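Side-chain contacts in ribosomal protein s2-related protein (Deinococcus radiodurans, PDB 2JH3), which binds a [4Fe-4S] cluster and may act as a chelatase that inserts iron into sirohydrochlorin: residues Ala29-Gly34 / Thr326-Arg331; Gly304-Arg309 / Ala362-Gly367; Leu90-Pro95 / Gly99-Val104. All coordinates share one frame; numbering follows the deposited sequence.

Contact 1 (Ala29-Gly34 / Thr326-Arg331)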
loop_
_atom_site.group_PDB
_atom_site.type_symbol
_atom_site.label_atom_id
_atom_site.label_comp_id
_atom_site.label_asym_id
_atom_site.label_seq_id
_atom_site.Cartn_x
_atom_site.Cartn_y
_atom_site.Cartn_z
ATOM N N ALA A 29 -8.606 18.561 25.701
ATOM C CA ALA A 29 -8.993 19.075 27.017
ATOM C C ALA A 29 -9.536 20.524 26.946
ATOM O O ALA A 29 -10.500 20.887 27.615
ATOM C CB ALA A 29 -7.784 19.033 27.954
ATOM N N LEU A 30 -8.879 21.332 26.126
ATOM C CA LEU A 30 -9.174 22.709 25.954
ATOM C C LEU A 30 -10.460 22.897 25.135
ATOM O O LEU A 30 -11.234 23.838 25.394
ATOM C CB LEU A 30 -7.979 23.401 25.288
ATOM C CG LEU A 30 -6.726 23.639 26.111
ATOM C CD1 LEU A 30 -5.660 24.409 25.330
ATOM C CD2 LEU A 30 -7.086 24.372 27.347
ATOM N N ARG A 31 -10.736 22.015 24.185
ATOM C CA ARG A 31 -12.048 22.076 23.497
ATOM C C ARG A 31 -13.210 21.765 24.427
ATOM O O ARG A 31 -14.280 22.332 24.264
ATOM C CB ARG A 31 -12.158 21.100 22.309
ATOM C CG ARG A 31 -11.265 21.380 21.189
ATOM C CD ARG A 31 -11.449 20.338 20.098
ATOM N NE ARG A 31 -10.315 20.471 19.202
ATOM C CZ ARG A 31 -9.435 19.505 18.929
ATOM N NH1 ARG A 31 -9.593 18.279 19.455
ATOM N NH2 ARG A 31 -8.393 19.767 18.182
ATOM N N GLY A 32 -13.020 20.801 25.323
ATOM C CA GLY A 32 -14.007 20.472 26.350
ATOM C C GLY A 32 -14.409 21.682 27.184
ATOM O O GLY A 32 -15.589 21.905 27.429
ATOM N N ARG A 33 -13.415 22.464 27.619
ATOM C CA ARG A 33 -13.614 23.716 28.391
ATOM C C ARG A 33 -14.346 24.806 27.589
ATOM O O ARG A 33 -15.124 25.594 28.162
ATOM C CB ARG A 33 -12.264 24.341 28.745
ATOM C CG ARG A 33 -11.475 23.834 29.905
ATOM C CD ARG A 33 -10.200 24.670 29.879
ATOM N NE ARG A 33 -9.307 24.584 31.018
ATOM C CZ ARG A 33 -8.635 23.491 31.353
ATOM N NH1 ARG A 33 -8.788 22.351 30.669
ATOM N NH2 ARG A 33 -7.814 23.513 32.398
ATOM N N GLY A 34 -14.010 24.912 26.291
ATOM C CA GLY A 34 -14.628 25.896 25.389
ATOM C C GLY A 34 -16.126 25.685 25.232
ATOM O O GLY A 34 -16.848 26.614 24.886
ATOM N N THR A 326 -17.649 11.314 18.449
ATOM C CA THR A 326 -16.864 12.541 18.640
ATOM C C THR A 326 -15.828 12.625 17.491
ATOM O O THR A 326 -15.438 11.612 16.902
ATOM C CB THR A 326 -16.049 12.554 19.977
ATOM O OG1 THR A 326 -15.174 11.442 19.965
ATOM C CG2 THR A 326 -16.942 12.386 21.169
ATOM N N PRO A 327 -15.455 13.823 17.087
ATOM C CA PRO A 327 -14.337 13.995 16.099
ATOM C C PRO A 327 -13.058 13.337 16.508
ATOM O O PRO A 327 -12.320 12.724 15.717
ATOM C CB PRO A 327 -14.169 15.517 16.065
ATOM C CG PRO A 327 -15.467 16.035 16.478
ATOM C CD PRO A 327 -16.105 15.111 17.387
ATOM N N GLU A 328 -12.784 13.386 17.808
ATOM C CA GLU A 328 -11.547 12.826 18.325
ATOM C C GLU A 328 -11.550 11.299 18.301
ATOM O O GLU A 328 -10.483 10.656 18.084
ATOM C CB GLU A 328 -11.285 13.337 19.767
ATOM C CG GLU A 328 -10.998 14.841 19.934
ATOM C CD GLU A 328 -12.257 15.768 20.006
ATOM O OE1 GLU A 328 -13.388 15.276 19.852
ATOM O OE2 GLU A 328 -12.107 16.998 20.277
ATOM N N GLY A 329 -12.678 10.694 18.589
ATOM C CA GLY A 329 -12.837 9.257 18.427
ATOM C C GLY A 329 -12.640 8.749 17.002
ATOM O O GLY A 329 -12.037 7.685 16.765
ATOM N N LEU A 330 -13.267 9.453 16.072
ATOM C CA LEU A 330 -13.081 9.192 14.638
ATOM C C LEU A 330 -11.620 9.287 14.229
ATOM O O LEU A 330 -11.138 8.413 13.508
ATOM C CB LEU A 330 -13.885 10.196 13.845
ATOM C CG LEU A 330 -13.772 10.231 12.312
ATOM C CD1 LEU A 330 -14.012 8.858 11.761
ATOM C CD2 LEU A 330 -14.753 11.179 11.736
ATOM N N ARG A 331 -10.942 10.350 14.660
ATOM C CA ARG A 331 -9.503 10.566 14.459
ATOM C C ARG A 331 -8.606 9.403 14.990
ATOM O O ARG A 331 -7.797 8.783 14.247
ATOM C CB ARG A 331 -9.101 11.952 15.014
ATOM C CG ARG A 331 -7.580 12.246 14.930
ATOM C CD ARG A 331 -6.877 12.013 16.292
ATOM N NE ARG A 331 -7.075 13.238 17.113
ATOM C CZ ARG A 331 -7.523 13.293 18.354
ATOM N NH1 ARG A 331 -7.774 12.232 19.081
ATOM N NH2 ARG A 331 -7.679 14.456 18.904
#
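Within 29-34 and 326-331, both helical where they meet, the nearest CA atoms are those of Arg-31 and Glu-328, 10.6 Å apart, a gap that only long side chains can bridge. Both CB atoms point across it. The case illustrates how an ion pair can span the gap between two helical segments whose backbones remain well separated. Arg-31 reaches out with a chain extended from CG to NE, whereas Glu-328 is folded at its second torsion (chi2 83°). The two chains run alongside one another, each pointing toward the other's backbone, and the carboxylate oxygen OE2 of Glu-328 accepts a hydrogen bond of 2.9 Å from NH1 of Arg-31. The N-H...O bond is somewhat bent, 145° at the hydrogen, and forms part of a salt bridge. The donor arrives on the anti side of OE2, a little out of the carboxylate plane, and the guanidinium and carboxylate planes are turned 45° from each other. The same oxygen also lies 3.4 Å from CD of Arg-31, so it rests against the aliphatic chain as well as the charged end.

A second arginine stands close by: NH2 of Arg-331 is 4.3 Å from NH1 of Arg-31. The two like charges are probably eased by two nearby acids, Glu-328 and Glu-46; the latter forms a salt bridge with NH2 of Arg-31 and a long, weak ion pair with Arg-331. Thr-326 is the N-cap of its helix, its OG1 accepting from Gly-329 N at 2.9 Å.

The contact joins the first CbiX region to the DR2241 stabilising domain. Gln-24 and Glu-28 of helix 18-35 add further touches to Arg-331 and Glu-328, helix 361-371 meets both Arg-31 and Pro-327, helix 253-262 packs on Leu-30, and strand 355-359 lies against Leu-330.

Contact 2 (Gly304-Arg309 / Ala362-Gly367)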
loop_
_atom_site.group_PDB
_atom_site.type_symbol
_atom_site.label_atom_id
_atom_site.label_comp_id
_atom_site.label_asym_id
_atom_site.label_seq_id
_atom_site.Cartn_x
_atom_site.Cartn_y
_atom_site.Cartn_z
ATOM N N GLY A 304 -31.245 14.418 11.691
ATOM C CA GLY A 304 -30.434 15.619 11.913
ATOM C C GLY A 304 -28.967 15.549 12.259
ATOM O O GLY A 304 -28.339 16.578 12.477
ATOM N N LEU A 305 -28.390 14.357 12.261
ATOM C CA LEU A 305 -26.964 14.213 12.421
ATOM C C LEU A 305 -26.402 13.728 11.041
ATOM O O LEU A 305 -27.107 13.698 10.039
ATOM C CB LEU A 305 -26.660 13.147 13.487
ATOM C CG LEU A 305 -27.475 13.369 14.766
ATOM C CD1 LEU A 305 -27.342 12.231 15.626
ATOM C CD2 LEU A 305 -27.062 14.639 15.468
ATOM N N PHE A 306 -25.138 13.329 11.076
ATOM C CA PHE A 306 -24.491 12.803 9.899
ATOM C C PHE A 306 -23.847 11.498 10.243
ATOM O O PHE A 306 -23.290 11.358 11.358
ATOM C CB PHE A 306 -23.481 13.821 9.381
ATOM C CG PHE A 306 -24.116 15.017 8.866
ATOM C CD1 PHE A 306 -24.674 15.031 7.552
ATOM C CD2 PHE A 306 -24.216 16.134 9.668
ATOM C CE1 PHE A 306 -25.327 16.180 7.110
ATOM C CE2 PHE A 306 -24.895 17.282 9.210
ATOM C CZ PHE A 306 -25.423 17.288 7.948
ATOM N N GLU A 307 -23.848 10.571 9.304
ATOM C CA GLU A 307 -23.065 9.309 9.501
ATOM C C GLU A 307 -21.882 9.268 8.527
ATOM O O GLU A 307 -22.012 9.614 7.341
ATOM C CB GLU A 307 -23.923 8.073 9.286
ATOM C CG GLU A 307 -23.168 6.776 9.760
ATOM C CD GLU A 307 -23.451 5.473 8.977
ATOM O OE1 GLU A 307 -23.907 4.481 9.606
ATOM O OE2 GLU A 307 -23.213 5.424 7.760
ATOM N N LEU A 308 -20.704 8.933 9.032
ATOM C CA LEU A 308 -19.545 8.617 8.183
ATOM C C LEU A 308 -19.127 7.140 8.348
ATOM O O LEU A 308 -19.217 6.536 9.451
ATOM C CB LEU A 308 -18.408 9.543 8.555
ATOM C CG LEU A 308 -18.554 11.071 8.355
ATOM C CD1 LEU A 308 -19.495 11.733 9.423
ATOM C CD2 LEU A 308 -17.347 11.718 8.488
ATOM N N ARG A 309 -18.695 6.514 7.264
ATOM C CA ARG A 309 -18.115 5.162 7.322
ATOM C C ARG A 309 -17.216 5.017 6.110
ATOM O O ARG A 309 -17.212 5.858 5.214
ATOM C CB ARG A 309 -19.191 4.050 7.319
ATOM C CG ARG A 309 -19.935 3.938 6.050
ATOM C CD ARG A 309 -20.900 2.805 6.062
ATOM N NE ARG A 309 -21.938 2.833 7.133
ATOM C CZ ARG A 309 -22.724 1.801 7.391
ATOM N NH1 ARG A 309 -22.653 0.668 6.714
ATOM N NH2 ARG A 309 -23.629 1.887 8.303
ATOM N N ALA A 362 -22.641 20.455 14.448
ATOM C CA ALA A 362 -21.647 21.300 15.021
ATOM C C ALA A 362 -20.298 20.605 14.996
ATOM O O ALA A 362 -19.317 21.259 15.002
ATOM C CB ALA A 362 -21.991 21.666 16.507
ATOM N N ASP A 363 -20.276 19.274 15.027
ATOM C CA ASP A 363 -19.013 18.501 15.083
ATOM C C ASP A 363 -18.529 18.102 13.675
ATOM O O ASP A 363 -17.460 17.543 13.536
ATOM C CB ASP A 363 -19.212 17.259 15.900
ATOM C CG ASP A 363 -19.092 17.492 17.428
ATOM O OD1 ASP A 363 -18.536 18.542 17.839
ATOM O OD2 ASP A 363 -19.553 16.591 18.174
ATOM N N LEU A 364 -19.323 18.289 12.636
ATOM C CA LEU A 364 -18.947 17.792 11.299
ATOM C C LEU A 364 -17.629 18.315 10.787
ATOM O O LEU A 364 -16.802 17.549 10.260
ATOM C CB LEU A 364 -20.065 18.090 10.244
ATOM C CG LEU A 364 -19.937 17.455 8.825
ATOM C CD1 LEU A 364 -19.872 15.981 8.873
ATOM C CD2 LEU A 364 -21.166 17.901 7.945
ATOM N N ARG A 365 -17.411 19.627 10.918
ATOM C CA ARG A 365 -16.213 20.254 10.425
ATOM C C ARG A 365 -14.979 19.720 11.129
ATOM O O ARG A 365 -14.011 19.316 10.468
ATOM C CB ARG A 365 -16.289 21.751 10.601
ATOM C CG ARG A 365 -15.018 22.464 10.171
ATOM C CD ARG A 365 -15.185 23.941 10.038
ATOM N NE ARG A 365 -14.522 24.784 11.042
ATOM C CZ ARG A 365 -14.923 25.042 12.302
ATOM N NH1 ARG A 365 -15.981 24.441 12.886
ATOM N NH2 ARG A 365 -14.222 25.911 13.025
ATOM N N LEU A 366 -14.975 19.755 12.470
ATOM C CA LEU A 366 -13.808 19.159 13.196
ATOM C C LEU A 366 -13.611 17.706 12.866
ATOM O O LEU A 366 -12.525 17.295 12.690
ATOM C CB LEU A 366 -13.872 19.395 14.718
ATOM C CG LEU A 366 -12.600 19.018 15.527
ATOM C CD1 LEU A 366 -11.383 19.800 15.105
ATOM C CD2 LEU A 366 -12.876 19.188 17.058
ATOM N N GLY A 367 -14.671 16.928 12.788
ATOM C CA GLY A 367 -14.616 15.594 12.330
ATOM C C GLY A 367 -13.900 15.347 11.035
ATOM O O GLY A 367 -12.949 14.580 10.957
#
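Phe-306 and Leu-364 meet through different first torsions: the phenylalanine CG lies opposite the carbonyl carbon (chi1 -68°), while the leucine CG extends away from its own backbone N (chi1 -171°). With both CB atoms directed across the contact, the two side chains lie nearly perpendicular to each other, and methyl CD2 of Leu-364 settles over one face of the ring. It is 4.0 Å from the ring centroid and 15° off the normal, a CH-pi contact displaced somewhat toward the rim, where CD2 of Phe-306 is 3.9 Å away. The other methyl, CD1 of Leu-364, turns to Leu-308, whose own CD1 it approaches to 4.3 Å.

This is a worked example of helix-on-sheet packing against a mixed, largely antiparallel sheet: in the DR2241 stabilising domain helix 361-371 packs, beside helix 275-290, on one face of the sheet, and one leucine bridges two residues of strand 305-310 spaced two apart. The intervening Glu-307 points away and is gripped side-on by Arg-309, through NE and NH2, with a second partner in Arg-356. Leu-299 on the adjoining strand touches Phe-306, Leu-308 and Leu-364 alike, and helix 275-290 adds Ala-288 against the ring and Leu-284 against Leu-364.

Contact 3 (Leu90-Pro95 / Gly99-Val104)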
loop_
_atom_site.group_PDB
_atom_site.type_symbol
_atom_site.label_atom_id
_atom_site.label_comp_id
_atom_site.label_asym_id
_atom_site.label_seq_id
_atom_site.Cartn_x
_atom_site.Cartn_y
_atom_site.Cartn_z
ATOM N N LEU A 90 6.556 32.188 8.611
ATOM C CA LEU A 90 6.441 33.364 9.492
ATOM C C LEU A 90 7.474 34.446 9.252
ATOM O O LEU A 90 7.282 35.577 9.735
ATOM C CB LEU A 90 6.482 32.949 10.981
ATOM C CG LEU A 90 5.323 32.078 11.372
ATOM C CD1 LEU A 90 5.413 31.773 12.842
ATOM C CD2 LEU A 90 3.996 32.773 11.003
ATOM N N GLY A 91 8.550 34.128 8.539
ATOM C CA GLY A 91 9.607 35.111 8.233
ATOM C C GLY A 91 10.317 35.543 9.503
ATOM O O GLY A 91 10.376 36.709 9.811
ATOM N N HIS A 92 10.821 34.563 10.245
ATOM C CA HIS A 92 11.442 34.773 11.557
ATOM C C HIS A 92 12.431 33.676 11.842
ATOM O O HIS A 92 12.179 32.496 11.579
ATOM C CB HIS A 92 10.378 34.819 12.672
ATOM C CG HIS A 92 10.955 35.160 14.018
ATOM N ND1 HIS A 92 11.143 36.468 14.434
ATOM C CD2 HIS A 92 11.457 34.373 15.003
ATOM C CE1 HIS A 92 11.706 36.463 15.630
ATOM N NE2 HIS A 92 11.910 35.209 15.989
ATOM N N GLN A 93 13.579 34.050 12.373
ATOM C CA GLN A 93 14.455 33.063 12.941
ATOM C C GLN A 93 15.037 33.552 14.251
ATOM O O GLN A 93 15.009 34.734 14.550
ATOM C CB GLN A 93 15.532 32.664 11.944
ATOM C CG GLN A 93 16.419 33.784 11.601
ATOM C CD GLN A 93 17.191 33.515 10.329
ATOM O OE1 GLN A 93 17.262 32.356 9.857
ATOM N NE2 GLN A 93 17.783 34.584 9.754
ATOM N N GLY A 94 15.544 32.636 15.041
ATOM C CA GLY A 94 16.084 32.982 16.386
ATOM C C GLY A 94 15.058 33.240 17.478
ATOM O O GLY A 94 13.860 32.976 17.320
ATOM N N PRO A 95 15.548 33.699 18.635
ATOM C CA PRO A 95 14.784 33.905 19.839
ATOM C C PRO A 95 13.449 34.524 19.621
ATOM O O PRO A 95 13.351 35.548 18.977
ATOM C CB PRO A 95 15.696 34.847 20.640
ATOM C CG PRO A 95 17.037 34.194 20.405
ATOM C CD PRO A 95 16.989 34.004 18.883
ATOM N N GLY A 99 5.557 36.921 24.743
ATOM C CA GLY A 99 4.546 37.662 24.017
ATOM C C GLY A 99 4.464 37.426 22.500
ATOM O O GLY A 99 3.508 37.898 21.847
ATOM N N GLY A 100 5.476 36.769 21.934
ATOM C CA GLY A 100 5.385 36.211 20.588
ATOM C C GLY A 100 5.862 37.091 19.457
ATOM O O GLY A 100 6.323 38.170 19.658
ATOM N N VAL A 101 5.850 36.496 18.282
ATOM C CA VAL A 101 6.120 37.103 16.985
ATOM C C VAL A 101 4.767 37.256 16.273
ATOM O O VAL A 101 4.004 36.290 16.148
ATOM C CB VAL A 101 6.978 36.167 16.153
ATOM C CG1 VAL A 101 7.134 36.693 14.721
ATOM C CG2 VAL A 101 8.339 36.042 16.769
ATOM N N VAL A 102 4.481 38.478 15.841
ATOM C CA VAL A 102 3.215 38.806 15.231
ATOM C C VAL A 102 3.440 39.059 13.729
ATOM O O VAL A 102 4.398 39.747 13.360
ATOM C CB VAL A 102 2.579 40.045 15.924
ATOM C CG1 VAL A 102 1.396 40.552 15.114
ATOM C CG2 VAL A 102 2.133 39.702 17.309
ATOM N N ARG A 103 2.592 38.458 12.875
ATOM C CA ARG A 103 2.680 38.610 11.432
ATOM C C ARG A 103 1.261 38.710 10.834
ATOM O O ARG A 103 0.289 38.176 11.371
ATOM C CB ARG A 103 3.382 37.425 10.731
ATOM C CG ARG A 103 4.854 37.188 11.104
ATOM C CD ARG A 103 5.801 38.170 10.436
ATOM N NE ARG A 103 7.214 37.985 10.815
ATOM C CZ ARG A 103 7.820 38.621 11.811
ATOM N NH1 ARG A 103 7.173 39.510 12.561
ATOM N NH2 ARG A 103 9.093 38.390 12.042
ATOM N N VAL A 104 1.149 39.403 9.705
ATOM C CA VAL A 104 -0.064 39.302 8.925
ATOM C C VAL A 104 0.293 38.355 7.785
ATOM O O VAL A 104 1.171 38.651 6.966
ATOM C CB VAL A 104 -0.581 40.629 8.407
ATOM C CG1 VAL A 104 -1.845 40.374 7.584
ATOM C CG2 VAL A 104 -0.871 41.587 9.570
#
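Arg-103, on strand 101-105, turns its side chain toward the loop residues Leu-90 and Gly-91 and can be followed atom by atom. From CB the chain bends at chi2 (-77°), which carries CG and CD alongside the carbonyl oxygen of Leu-90, CD lying 3.1 Å from that O. NE makes a weak, strongly bent hydrogen bond to the same Leu-90 O (128° at the hydrogen), whose very short separation is doubtful. Beyond CZ the two terminal nitrogens part. NH2 donates to Gly-91 O over 3.1 Å in a much straighter bond (163°); the oxygen lies in the guanidinium plane, but the nitrogen stands above the carbonyl plane. Arg-103 NH1 folds back to Val-102 O, 2.9 Å away on the preceding residue. Three of the N-H groups thus go to backbone carbonyls, that from NE only weakly, an instance of the general way an arginine can fasten irregular chain to a strand.

His-92 packs beside it. NH2 of Arg-103 lies at the edge of the imidazole, 3.7 Å from ND1 of His-92. Over one ring face sits methyl CG2 of Val-101, 3.6 Å from the centroid and almost centred, a CH-pi contact; the other methyl, CG1, lies over one face of the Arg-103 guanidinium. One valine thus supports two flat groups. NE2 of His-92 makes two weak bonds, to the carbonyl oxygens of Gly-94 and Pro-95, which may limit the ring's rotation.

The loop that leaves helix 78-88 is in this way drawn against strand 101-105, which edges the mixed sheet of the first CbiX (chelatase-like) region and pairs antiparallel with strand 108-112; Leu-90 touches Tyr-112 of that strand, and Pro-95 turns back onto Glu-81 of the helix.

Overall arrangement
Followed from the N terminus, the chain first passes helix 18-35, which supplies one half of contact 1 and waits almost three hundred residues for its partner. Inside that long loop lies contact 3, a local closure between a loop and an edge strand of the first CbiX region; its nearest atoms are about 17 Å from contact 1. Strand 305-310 then opens contact 2 before helix 327-333 closes contact 1, and helix 361-371 closes contact 2 last, so these two cross. They also touch, Leu-366 packing on Arg-31 and Pro-327 on Gly-367. Together they tie the N-terminal CbiX helix to the stabilising domain's own helix-and-sheet core.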